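Local coordinates for protein JamJ (Lyngbya majuscula, PDB 5DOZ) that binds NADPH as an enoyl reductase of a polyketide synthase and probably takes part in forming a cyclopropane ring, at residues 128-133 and 309-314; 144-149 and 248-253; 170-175 and 192-197. One frame throughout, in Å; residues are numbered along the deposited sequence.

Interaction 1: 128-133 and 309-314; sequences KLIEAA and YKTFPN
Ile130 and Tyr309 carry this contact, their side chains crossing at about a right angle. The two branches of Ile130 divide the work. CG2 sits 3.2 Å from Tyr309 OH, a tight methyl-to-oxygen approach, whereas CG1 lies 3.6 Å from Tyr309 CE2 and meets the ring obliquely. Both reach Tyr309 because CG1 stands anti to the backbone N (chi1 -162°), leaving CG2 between that N and the carbonyl carbon. CD1, at the end of the longer branch, comes within 3.9 Å of Thr311 OG1, an atom that itself lies in the plane of the Tyr309 ring, at its edge. Glu131 adds a looser touch through its aliphatic part, with CG 4.5 Å from Tyr309 CE1. Its carboxylate turns back to the start of its own helix: the N-cap amide of Lys128 donates to Glu131 OE1 at 2.9 Å, nearly straight (168°), on the anti lone pair. No hydrogen bond joins the segments. Ile130 also rests on Val334 and Ala43, residues of the strands 332-336 and 37-45. The short helix thus packs against the mixed sheet to which 309-313 belongs, consistent with the GroES-like fold of the substrate domain in medium-chain dehydrogenases/reductases.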
loop_
_atom_site.group_PDB
_atom_site.type_symbol
_atom_site.label_atom_id
_atom_site.label_comp_id
_atom_site.label_asym_id
_atom_site.label_seq_id
_atom_site.Cartn_x
_atom_site.Cartn_y
_atom_site.Cartn_z
ATOM N N LYS A 128 -13.410 -6.144 12.509
ATOM C CA LYS A 128 -14.532 -5.907 11.607
ATOM C C LYS A 128 -14.028 -5.920 10.170
ATOM O O LYS A 128 -12.859 -5.614 9.922
ATOM C CB LYS A 128 -15.184 -4.553 11.902
ATOM C CG LYS A 128 -15.947 -4.467 13.216
ATOM C CD LYS A 128 -16.621 -3.107 13.353
ATOM C CE LYS A 128 -17.575 -3.058 14.539
ATOM N NZ LYS A 128 -16.857 -2.906 15.838
ATOM N N LEU A 129 -14.910 -6.258 9.229
ATOM C CA LEU A 129 -14.561 -6.286 7.806
ATOM C C LEU A 129 -13.882 -4.991 7.385
ATOM O O LEU A 129 -12.836 -5.010 6.736
ATOM C CB LEU A 129 -15.805 -6.512 6.930
ATOM C CG LEU A 129 -16.485 -7.883 6.861
ATOM C CD1 LEU A 129 -17.705 -7.812 5.952
ATOM C CD2 LEU A 129 -15.548 -8.982 6.388
ATOM N N ILE A 130 -14.486 -3.876 7.785
ATOM C CA ILE A 130 -14.038 -2.543 7.408
ATOM C C ILE A 130 -12.660 -2.203 7.998
ATOM O O ILE A 130 -11.828 -1.585 7.328
ATOM C CB ILE A 130 -15.127 -1.481 7.734
ATOM C CG1 ILE A 130 -14.880 -0.182 6.965
ATOM C CG2 ILE A 130 -15.314 -1.265 9.239
ATOM C CD1 ILE A 130 -15.502 -0.187 5.586
ATOM N N GLU A 131 -12.421 -2.637 9.234
ATOM C CA GLU A 131 -11.114 -2.510 9.876
ATOM C C GLU A 131 -10.030 -3.295 9.121
ATOM O O GLU A 131 -8.921 -2.800 8.906
ATOM C CB GLU A 131 -11.201 -2.961 11.341
ATOM C CG GLU A 131 -11.875 -1.938 12.252
ATOM C CD GLU A 131 -12.231 -2.471 13.633
ATOM O OE1 GLU A 131 -12.515 -3.687 13.785
ATOM O OE2 GLU A 131 -12.253 -1.650 14.578
ATOM N N ALA A 132 -10.372 -4.514 8.717
ATOM C CA ALA A 132 -9.456 -5.400 8.000
ATOM C C ALA A 132 -9.107 -4.887 6.604
ATOM O O ALA A 132 -8.083 -5.262 6.045
ATOM C CB ALA A 132 -10.045 -6.801 7.913
ATOM N N ALA A 133 -9.970 -4.044 6.046
ATOM C CA ALA A 133 -9.737 -3.419 4.746
ATOM C C ALA A 133 -8.564 -2.432 4.746
ATOM O O ALA A 133 -8.056 -2.084 3.677
ATOM C CB ALA A 133 -11.007 -2.737 4.249
ATOM N N TYR A 309 -9.295 5.426 9.413
ATOM C CA TYR A 309 -9.917 5.445 8.095
ATOM C C TYR A 309 -11.169 6.308 8.033
ATOM O O TYR A 309 -11.837 6.525 9.043
ATOM C CB TYR A 309 -10.232 4.014 7.628
ATOM C CG TYR A 309 -11.334 3.344 8.414
ATOM C CD1 TYR A 309 -11.077 2.747 9.649
ATOM C CD2 TYR A 309 -12.641 3.314 7.926
ATOM C CE1 TYR A 309 -12.094 2.145 10.378
ATOM C CE2 TYR A 309 -13.657 2.712 8.647
ATOM C CZ TYR A 309 -13.376 2.127 9.866
ATOM O OH TYR A 309 -14.384 1.530 10.579
ATOM N N LYS A 310 -11.463 6.795 6.832
ATOM C CA LYS A 310 -12.743 7.408 6.511
ATOM C C LYS A 310 -13.461 6.500 5.509
ATOM O O LYS A 310 -12.819 5.889 4.642
ATOM C CB LYS A 310 -12.536 8.815 5.930
ATOM C CG LYS A 310 -13.827 9.556 5.602
ATOM C CD LYS A 310 -13.592 11.022 5.251
ATOM C CE LYS A 310 -14.901 11.675 4.822
ATOM N NZ LYS A 310 -14.827 13.159 4.716
ATOM N N THR A 311 -14.786 6.424 5.631
ATOM C CA THR A 311 -15.623 5.566 4.793
ATOM C C THR A 311 -16.498 6.373 3.834
ATOM O O THR A 311 -17.049 7.404 4.215
ATOM C CB THR A 311 -16.532 4.672 5.668
ATOM O OG1 THR A 311 -15.738 3.665 6.305
ATOM C CG2 THR A 311 -17.610 3.993 4.843
ATOM N N PHE A 312 -16.623 5.877 2.601
ATOM C CA PHE A 312 -17.557 6.395 1.600
ATOM C C PHE A 312 -18.479 5.269 1.099
ATOM O O PHE A 312 -18.029 4.132 0.947
ATOM C CB PHE A 312 -16.793 6.966 0.402
ATOM C CG PHE A 312 -16.064 8.256 0.687
ATOM C CD1 PHE A 312 -14.774 8.242 1.207
ATOM C CD2 PHE A 312 -16.660 9.484 0.408
ATOM C CE1 PHE A 312 -14.100 9.425 1.463
ATOM C CE2 PHE A 312 -15.992 10.672 0.663
ATOM C CZ PHE A 312 -14.707 10.643 1.188
ATOM N N PRO A 313 -19.769 5.578 0.831
ATOM C CA PRO A 313 -20.611 4.593 0.136
ATOM C C PRO A 313 -20.222 4.488 -1.341
ATOM O O PRO A 313 -19.640 5.431 -1.888
ATOM C CB PRO A 313 -22.028 5.164 0.284
ATOM C CG PRO A 313 -21.838 6.629 0.488
ATOM C CD PRO A 313 -20.514 6.802 1.186
ATOM N N ASN A 314 -20.531 3.358 -1.977
ATOM C CA ASN A 314 -20.128 3.127 -3.371
ATOM C C ASN A 314 -20.675 4.173 -4.340
ATOM O O ASN A 314 -20.022 4.499 -5.335
ATOM C CB ASN A 314 -20.531 1.727 -3.852
ATOM C CG ASN A 314 -21.923 1.697 -4.458
ATOM O OD1 ASN A 314 -22.920 1.747 -3.744
ATOM N ND2 ASN A 314 -21.996 1.623 -5.784
#

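Interaction 2: 144-149 and 248-253; sequences HGLYNL and RYIEIS. With NDP (NADPH dihydro-nicotinamide-adenine-dinucleotide phosphate), chain E.
Ile250 presses straight against the backbone of Gly145. Its CD1 lies 3.3 Å from Gly145 O and its CG2 3.7 Å from Gly145 CA, so both branches touch the helix backbone at this one residue. With CG2 anti to the backbone N and CG1 beside it (chi1 -47°), CG2 meets the alpha carbon and CD1 the carbonyl of the glycine, where a beta carbon would clash with CG2. Leu146 closes the contact as its CD2 crosses over to 3.8 Å from Ile250 CD1. Cutting Ile250 back to an alanine is likely to leave Gly145 O and Leu146 CD2 without the methyl they rest on, opening a gap between helix and sheet. In the next shell, Val225, Phe227 and Phe275 pack on Ile250, and a pi-type turn shapes the helix, Leu149 N bonding to His144 O at 2.9 Å. His144 ND1 donates to Asn148 OD1 at 3.0 Å (153°), in the carbonyl plane on a lone pair. Two residues on from Ile250, Ile252 O accepts the nicotinamide amide N7N of NADPH at 3.1 Å, while Ile252 CD1 lies 3.3 Å from O4D of the nicotinamide ribose. The chemistry is therefore split: apolar packing joins strand to helix, and a backbone carbonyl accepts the carboxamide N-H while the Ile252 side chain packs on the ribose.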
loop_
_atom_site.group_PDB
_atom_site.type_symbol
_atom_site.label_atom_id
_atom_site.label_comp_id
_atom_site.label_asym_id
_atom_site.label_seq_id
_atom_site.Cartn_x
_atom_site.Cartn_y
_atom_site.Cartn_z
ATOM N N HIS A 144 7.288 -6.026 4.098
ATOM C CA HIS A 144 8.278 -6.488 3.125
ATOM C C HIS A 144 9.479 -5.541 3.051
ATOM O O HIS A 144 10.630 -5.979 3.144
ATOM C CB HIS A 144 7.659 -6.692 1.742
ATOM C CG HIS A 144 8.574 -7.367 0.767
ATOM N ND1 HIS A 144 8.968 -8.682 0.904
ATOM C CD2 HIS A 144 9.168 -6.914 -0.363
ATOM C CE1 HIS A 144 9.771 -9.005 -0.094
ATOM N NE2 HIS A 144 9.909 -7.949 -0.877
ATOM N N GLY A 145 9.202 -4.250 2.894
ATOM C CA GLY A 145 10.246 -3.234 2.816
ATOM C C GLY A 145 11.144 -3.198 4.040
ATOM O O GLY A 145 12.358 -3.360 3.926
ATOM N N LEU A 146 10.536 -3.008 5.207
ATOM C CA LEU A 146 11.265 -2.870 6.473
ATOM C C LEU A 146 11.931 -4.148 6.987
ATOM O O LEU A 146 13.089 -4.109 7.403
ATOM C CB LEU A 146 10.352 -2.310 7.565
ATOM C CG LEU A 146 9.821 -0.883 7.426
ATOM C CD1 LEU A 146 8.734 -0.646 8.465
ATOM C CD2 LEU A 146 10.949 0.134 7.560
ATOM N N TYR A 147 11.198 -5.262 6.977
ATOM C CA TYR A 147 11.688 -6.516 7.561
ATOM C C TYR A 147 12.320 -7.464 6.542
ATOM O O TYR A 147 13.466 -7.876 6.715
ATOM C CB TYR A 147 10.578 -7.238 8.335
ATOM C CG TYR A 147 11.073 -8.360 9.230
ATOM C CD1 TYR A 147 11.339 -9.630 8.714
ATOM C CD2 TYR A 147 11.276 -8.149 10.601
ATOM C CE1 TYR A 147 11.792 -10.658 9.532
ATOM C CE2 TYR A 147 11.725 -9.172 11.425
ATOM C CZ TYR A 147 11.979 -10.422 10.886
ATOM O OH TYR A 147 12.426 -11.438 11.700
ATOM N N ASN A 148 11.572 -7.834 5.504
ATOM C CA ASN A 148 12.084 -8.764 4.490
ATOM C C ASN A 148 13.324 -8.259 3.763
ATOM O O ASN A 148 14.253 -9.024 3.513
ATOM C CB ASN A 148 10.999 -9.126 3.470
ATOM C CG ASN A 148 10.092 -10.246 3.945
ATOM O OD1 ASN A 148 9.060 -10.522 3.332
ATOM N ND2 ASN A 148 10.470 -10.896 5.038
ATOM N N LEU A 149 13.332 -6.972 3.422
ATOM C CA LEU A 149 14.445 -6.388 2.685
ATOM C C LEU A 149 15.460 -5.731 3.620
ATOM O O LEU A 149 16.580 -6.229 3.762
ATOM C CB LEU A 149 13.943 -5.421 1.596
ATOM C CG LEU A 149 13.048 -6.016 0.491
ATOM C CD1 LEU A 149 12.548 -4.935 -0.459
ATOM C CD2 LEU A 149 13.733 -7.135 -0.292
ATOM N N ARG A 248 20.094 1.645 4.553
ATOM C CA ARG A 248 19.252 0.890 3.630
ATOM C C ARG A 248 18.084 1.729 3.093
ATOM O O ARG A 248 17.321 2.319 3.866
ATOM C CB ARG A 248 18.748 -0.388 4.303
ATOM C CG ARG A 248 19.850 -1.400 4.594
ATOM C CD ARG A 248 19.618 -2.077 5.935
ATOM N NE ARG A 248 20.298 -1.373 7.013
ATOM C CZ ARG A 248 19.964 -1.442 8.301
ATOM N NH1 ARG A 248 18.931 -2.176 8.702
ATOM N NH2 ARG A 248 20.670 -0.754 9.194
ATOM N N TYR A 249 17.962 1.775 1.766
ATOM C CA TYR A 249 17.011 2.657 1.089
ATOM C C TYR A 249 15.856 1.861 0.498
ATOM O O TYR A 249 15.997 1.252 -0.565
ATOM C CB TYR A 249 17.713 3.443 -0.028
ATOM C CG TYR A 249 16.980 4.683 -0.515
ATOM C CD1 TYR A 249 15.588 4.692 -0.703
ATOM C CD2 TYR A 249 17.685 5.836 -0.830
ATOM C CE1 TYR A 249 14.929 5.827 -1.159
ATOM C CE2 TYR A 249 17.040 6.973 -1.288
ATOM C CZ TYR A 249 15.666 6.969 -1.448
ATOM O OH TYR A 249 15.047 8.112 -1.900
ATOM N N ILE A 250 14.719 1.868 1.189
ATOM C CA ILE A 250 13.499 1.256 0.675
ATOM C C ILE A 250 12.732 2.284 -0.156
ATOM O O ILE A 250 12.183 3.248 0.383
ATOM C CB ILE A 250 12.580 0.752 1.808
ATOM C CG1 ILE A 250 13.374 -0.041 2.848
ATOM C CG2 ILE A 250 11.435 -0.079 1.238
ATOM C CD1 ILE A 250 12.720 -0.071 4.216
ATOM N N GLU A 251 12.712 2.070 -1.466
ATOM C CA GLU A 251 11.979 2.925 -2.385
ATOM C C GLU A 251 10.751 2.177 -2.900
ATOM O O GLU A 251 10.889 1.105 -3.487
ATOM C CB GLU A 251 12.885 3.337 -3.551
ATOM C CG GLU A 251 12.207 4.216 -4.584
ATOM C CD GLU A 251 11.895 5.602 -4.057
ATOM O OE1 GLU A 251 12.852 6.363 -3.788
ATOM O OE2 GLU A 251 10.688 5.928 -3.917
ATOM N N ILE A 252 9.560 2.731 -2.671
ATOM C CA ILE A 252 8.308 2.078 -3.102
ATOM C C ILE A 252 7.577 2.869 -4.189
ATOM O O ILE A 252 6.483 2.491 -4.622
ATOM C CB ILE A 252 7.350 1.777 -1.913
ATOM C CG1 ILE A 252 6.708 3.061 -1.372
ATOM C CG2 ILE A 252 8.082 1.014 -0.815
ATOM C CD1 ILE A 252 5.638 2.832 -0.326
ATOM N N SER A 253 8.212 3.949 -4.634
ATOM C CA SER A 253 7.619 4.911 -5.563
ATOM C C SER A 253 7.133 4.300 -6.874
ATOM O O SER A 253 5.983 4.516 -7.267
ATOM C CB SER A 253 8.619 6.029 -5.853
ATOM O OG SER A 253 8.201 6.821 -6.945
HETATM P PA NDP E . -1.429 7.756 0.022
HETATM O O1A NDP E . -2.175 8.552 -1.030
HETATM O O2A NDP E . -2.150 7.254 1.244
HETATM O O5B NDP E . -0.200 8.645 0.557
HETATM C C5B NDP E . 0.278 9.784 -0.150
HETATM C C4B NDP E . 0.869 10.726 0.886
HETATM O O4B NDP E . 1.894 11.513 0.270
HETATM C C3B NDP E . -0.149 11.710 1.451
HETATM O O3B NDP E . -0.722 11.254 2.681
HETATM C C2B NDP E . 0.676 12.940 1.725
HETATM O O2B NDP E . 1.063 12.916 3.090
HETATM C C1B NDP E . 1.938 12.792 0.894
HETATM N N9A NDP E . 2.024 13.834 -0.147
HETATM C C8A NDP E . 1.028 14.251 -0.945
HETATM N N7A NDP E . 1.467 15.216 -1.783
HETATM C C5A NDP E . 2.773 15.421 -1.519
HETATM C C6A NDP E . 3.851 16.294 -2.035
HETATM N N6A NDP E . 3.614 17.168 -3.037
HETATM N N1A NDP E . 5.082 16.186 -1.472
HETATM C C2A NDP E . 5.343 15.321 -0.475
HETATM N N3A NDP E . 4.406 14.502 0.035
HETATM C C4A NDP E . 3.133 14.505 -0.438
HETATM O O3 NDP E . -0.649 6.550 -0.707
HETATM P PN NDP E . -0.045 5.229 -0.011
HETATM O O1N NDP E . 0.416 5.539 1.381
HETATM O O2N NDP E . -1.001 4.092 -0.238
HETATM O O5D NDP E . 1.267 4.937 -0.900
HETATM C C5D NDP E . 2.315 5.905 -1.041
HETATM C C4D NDP E . 3.107 5.653 -2.325
HETATM O O4D NDP E . 3.587 4.307 -2.377
HETATM C C3D NDP E . 2.266 5.833 -3.573
HETATM O O3D NDP E . 3.093 6.456 -4.554
HETATM C C2D NDP E . 1.907 4.420 -3.997
HETATM O O2D NDP E . 1.621 4.286 -5.398
HETATM C C1D NDP E . 3.133 3.642 -3.558
HETATM N N1N NDP E . 2.836 2.241 -3.259
HETATM C C2N NDP E . 3.658 1.306 -3.754
HETATM C C3N NDP E . 3.624 -0.009 -3.305
HETATM C C7N NDP E . 4.718 -0.959 -3.702
HETATM O O7N NDP E . 4.510 -2.159 -3.759
HETATM N N7N NDP E . 5.920 -0.462 -3.983
HETATM C C4N NDP E . 2.413 -0.508 -2.543
HETATM C C5N NDP E . 1.664 0.608 -1.970
HETATM C C6N NDP E . 1.841 1.919 -2.411
HETATM P P2B NDP E . 1.479 14.257 3.854
HETATM O O1X NDP E . 0.276 15.164 3.728
HETATM O O2X NDP E . 1.744 13.750 5.238
HETATM O O3X NDP E . 2.710 14.746 3.132
#

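Interaction 3: 170-175 and 192-197; sequences AAIQLA and AVLREQ
Ile172 extends its CD1 methyl from helix 166-177 onto Leu194 and Gln197 of helix 191-198. The two helices belong to the Rossmann fold of the cofactor domain. Helix 166-177 is the crossover from strand 157-160 to the neighbouring parallel strand 181-186, and helix 191-198 leads on to 201-204, which places the pair side by side along the sheet. Their nearest alpha carbons, those of Ile172 and Gln197, are still 9.2 Å apart, so side chains must span the gap. Ile172 does so with CG1 anti to its carbonyl carbon and CD1 carried further outward (chi2 166°). From the other helix, Leu194 brings CD2 to 4.3 Å from Ile172 CD1, a loose apolar touch with no hydrogen bond across the segments. Leu194 also packs on Thr186, whose hydroxyl is bonded to NADPH, while Ile172 rests on Ala163 in the loop after strand 157-160; the side chain of Leu194 is about 6 Å from NADPH, so the contact lies near the cofactor without touching it. Gln197 crosses Ile172 at about a right angle, its chain extended beyond CG (chi2 -178°). The amide end has a stronger polar partner, for Gln197 NE2 is hydrogen-bonded to Gln169 OE1, one turn before Ile172, leaving Gln197 OE1 4.1 Å from Ile172 CD1.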
loop_
_atom_site.group_PDB
_atom_site.type_symbol
_atom_site.label_atom_id
_atom_site.label_comp_id
_atom_site.label_asym_id
_atom_site.label_seq_id
_atom_site.Cartn_x
_atom_site.Cartn_y
_atom_site.Cartn_z
ATOM N N ALA A 170 1.216 2.329 8.336
ATOM C CA ALA A 170 1.521 0.942 8.693
ATOM C C ALA A 170 2.979 0.807 9.131
ATOM O O ALA A 170 3.274 0.190 10.158
ATOM C CB ALA A 170 1.211 0.007 7.537
ATOM N N ALA A 171 3.880 1.412 8.358
ATOM C CA ALA A 171 5.305 1.411 8.667
ATOM C C ALA A 171 5.586 2.012 10.050
ATOM O O ALA A 171 6.433 1.506 10.777
ATOM C CB ALA A 171 6.085 2.143 7.580
ATOM N N ILE A 172 4.873 3.084 10.403
ATOM C CA ILE A 172 4.931 3.648 11.747
ATOM C C ILE A 172 4.657 2.559 12.786
ATOM O O ILE A 172 5.506 2.285 13.625
ATOM C CB ILE A 172 3.947 4.830 11.928
ATOM C CG1 ILE A 172 4.492 6.088 11.249
ATOM C CG2 ILE A 172 3.702 5.113 13.408
ATOM C CD1 ILE A 172 3.460 7.184 11.077
ATOM N N GLN A 173 3.482 1.934 12.712
ATOM C CA GLN A 173 3.112 0.857 13.637
ATOM C C GLN A 173 4.159 -0.251 13.705
ATOM O O GLN A 173 4.500 -0.712 14.786
ATOM C CB GLN A 173 1.758 0.251 13.266
ATOM C CG GLN A 173 0.567 1.067 13.733
ATOM C CD GLN A 173 -0.718 0.260 13.733
ATOM O OE1 GLN A 173 -0.851 -0.711 14.476
ATOM N NE2 GLN A 173 -1.676 0.664 12.903
ATOM N N LEU A 174 4.661 -0.676 12.550
ATOM C CA LEU A 174 5.651 -1.747 12.511
ATOM C C LEU A 174 6.977 -1.331 13.142
ATOM O O LEU A 174 7.515 -2.046 13.986
ATOM C CB LEU A 174 5.845 -2.274 11.085
ATOM C CG LEU A 174 4.689 -3.115 10.521
ATOM C CD1 LEU A 174 4.996 -3.549 9.099
ATOM C CD2 LEU A 174 4.408 -4.336 11.389
ATOM N N ALA A 175 7.482 -0.164 12.753
ATOM C CA ALA A 175 8.767 0.319 13.260
ATOM C C ALA A 175 8.780 0.466 14.784
ATOM O O ALA A 175 9.749 0.060 15.437
ATOM C CB ALA A 175 9.157 1.626 12.587
ATOM N N ALA A 192 0.203 17.509 14.268
ATOM C CA ALA A 192 -0.289 17.239 15.620
ATOM C C ALA A 192 -0.733 15.782 15.778
ATOM O O ALA A 192 -0.305 15.101 16.708
ATOM C CB ALA A 192 -1.414 18.202 15.998
ATOM N N VAL A 193 -1.567 15.305 14.854
ATOM C CA VAL A 193 -2.074 13.927 14.893
ATOM C C VAL A 193 -0.948 12.882 14.943
ATOM O O VAL A 193 -1.040 11.904 15.689
ATOM C CB VAL A 193 -3.054 13.644 13.730
ATOM C CG1 VAL A 193 -3.422 12.171 13.671
ATOM C CG2 VAL A 193 -4.313 14.490 13.877
ATOM N N LEU A 194 0.114 13.096 14.166
ATOM C CA LEU A 194 1.254 12.175 14.165
ATOM C C LEU A 194 2.101 12.295 15.440
ATOM O O LEU A 194 2.613 11.300 15.954
ATOM C CB LEU A 194 2.099 12.339 12.897
ATOM C CG LEU A 194 1.640 11.497 11.695
ATOM C CD1 LEU A 194 0.358 12.030 11.065
ATOM C CD2 LEU A 194 2.742 11.397 10.650
ATOM N N ARG A 195 2.234 13.515 15.950
ATOM C CA ARG A 195 2.856 13.736 17.250
ATOM C C ARG A 195 2.051 13.001 18.330
ATOM O O ARG A 195 2.620 12.319 19.185
ATOM C CB ARG A 195 2.940 15.236 17.539
ATOM C CG ARG A 195 4.223 15.689 18.211
ATOM C CD ARG A 195 4.806 16.922 17.531
ATOM N NE ARG A 195 3.795 17.944 17.258
ATOM C CZ ARG A 195 3.911 18.901 16.339
ATOM N NH1 ARG A 195 4.997 18.983 15.576
ATOM N NH2 ARG A 195 2.929 19.775 16.177
ATOM N N GLU A 196 0.725 13.106 18.242
ATOM C CA GLU A 196 -0.202 12.437 19.162
ATOM C C GLU A 196 -0.309 10.917 18.963
ATOM O O GLU A 196 -0.894 10.217 19.796
ATOM C CB GLU A 196 -1.590 13.087 19.084
ATOM C CG GLU A 196 -1.655 14.467 19.734
ATOM C CD GLU A 196 -2.843 15.304 19.283
ATOM O OE1 GLU A 196 -3.843 14.734 18.791
ATOM O OE2 GLU A 196 -2.776 16.547 19.426
ATOM N N GLN A 197 0.251 10.410 17.868
ATOM C CA GLN A 197 0.295 8.965 17.625
ATOM C C GLN A 197 1.417 8.285 18.417
ATOM O O GLN A 197 1.381 7.075 18.637
ATOM C CB GLN A 197 0.400 8.652 16.126
ATOM C CG GLN A 197 -0.941 8.684 15.400
ATOM C CD GLN A 197 -0.858 8.324 13.922
ATOM O OE1 GLN A 197 0.228 8.112 13.370
ATOM N NE2 GLN A 197 -2.018 8.252 13.269
#

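In the fold
Interaction 1 is a surface contact, while interactions 2 and 3 are buried in the cofactor domain; 1 and 2 lie on opposite sides of the chain's centre, about 27 Å apart between centres. Interactions 2 and 3 belong to the same Rossmann-type fold: 2 packs a helix on a strand of the parallel sheet, 3 joins two helices that flank it. They touch directly, Leu146 CD1 lying 3.9 Å from Ala171 O. Each contact turns on one isoleucine, but its counterpart differs. At the surface it meets a tyrosine ring and a threonine hydroxyl, in interaction 2 chiefly a glycine backbone, with a leucine methyl beside it, and in interaction 3 a leucine and an amide. Only interaction 2 includes a residue bonded to NADPH.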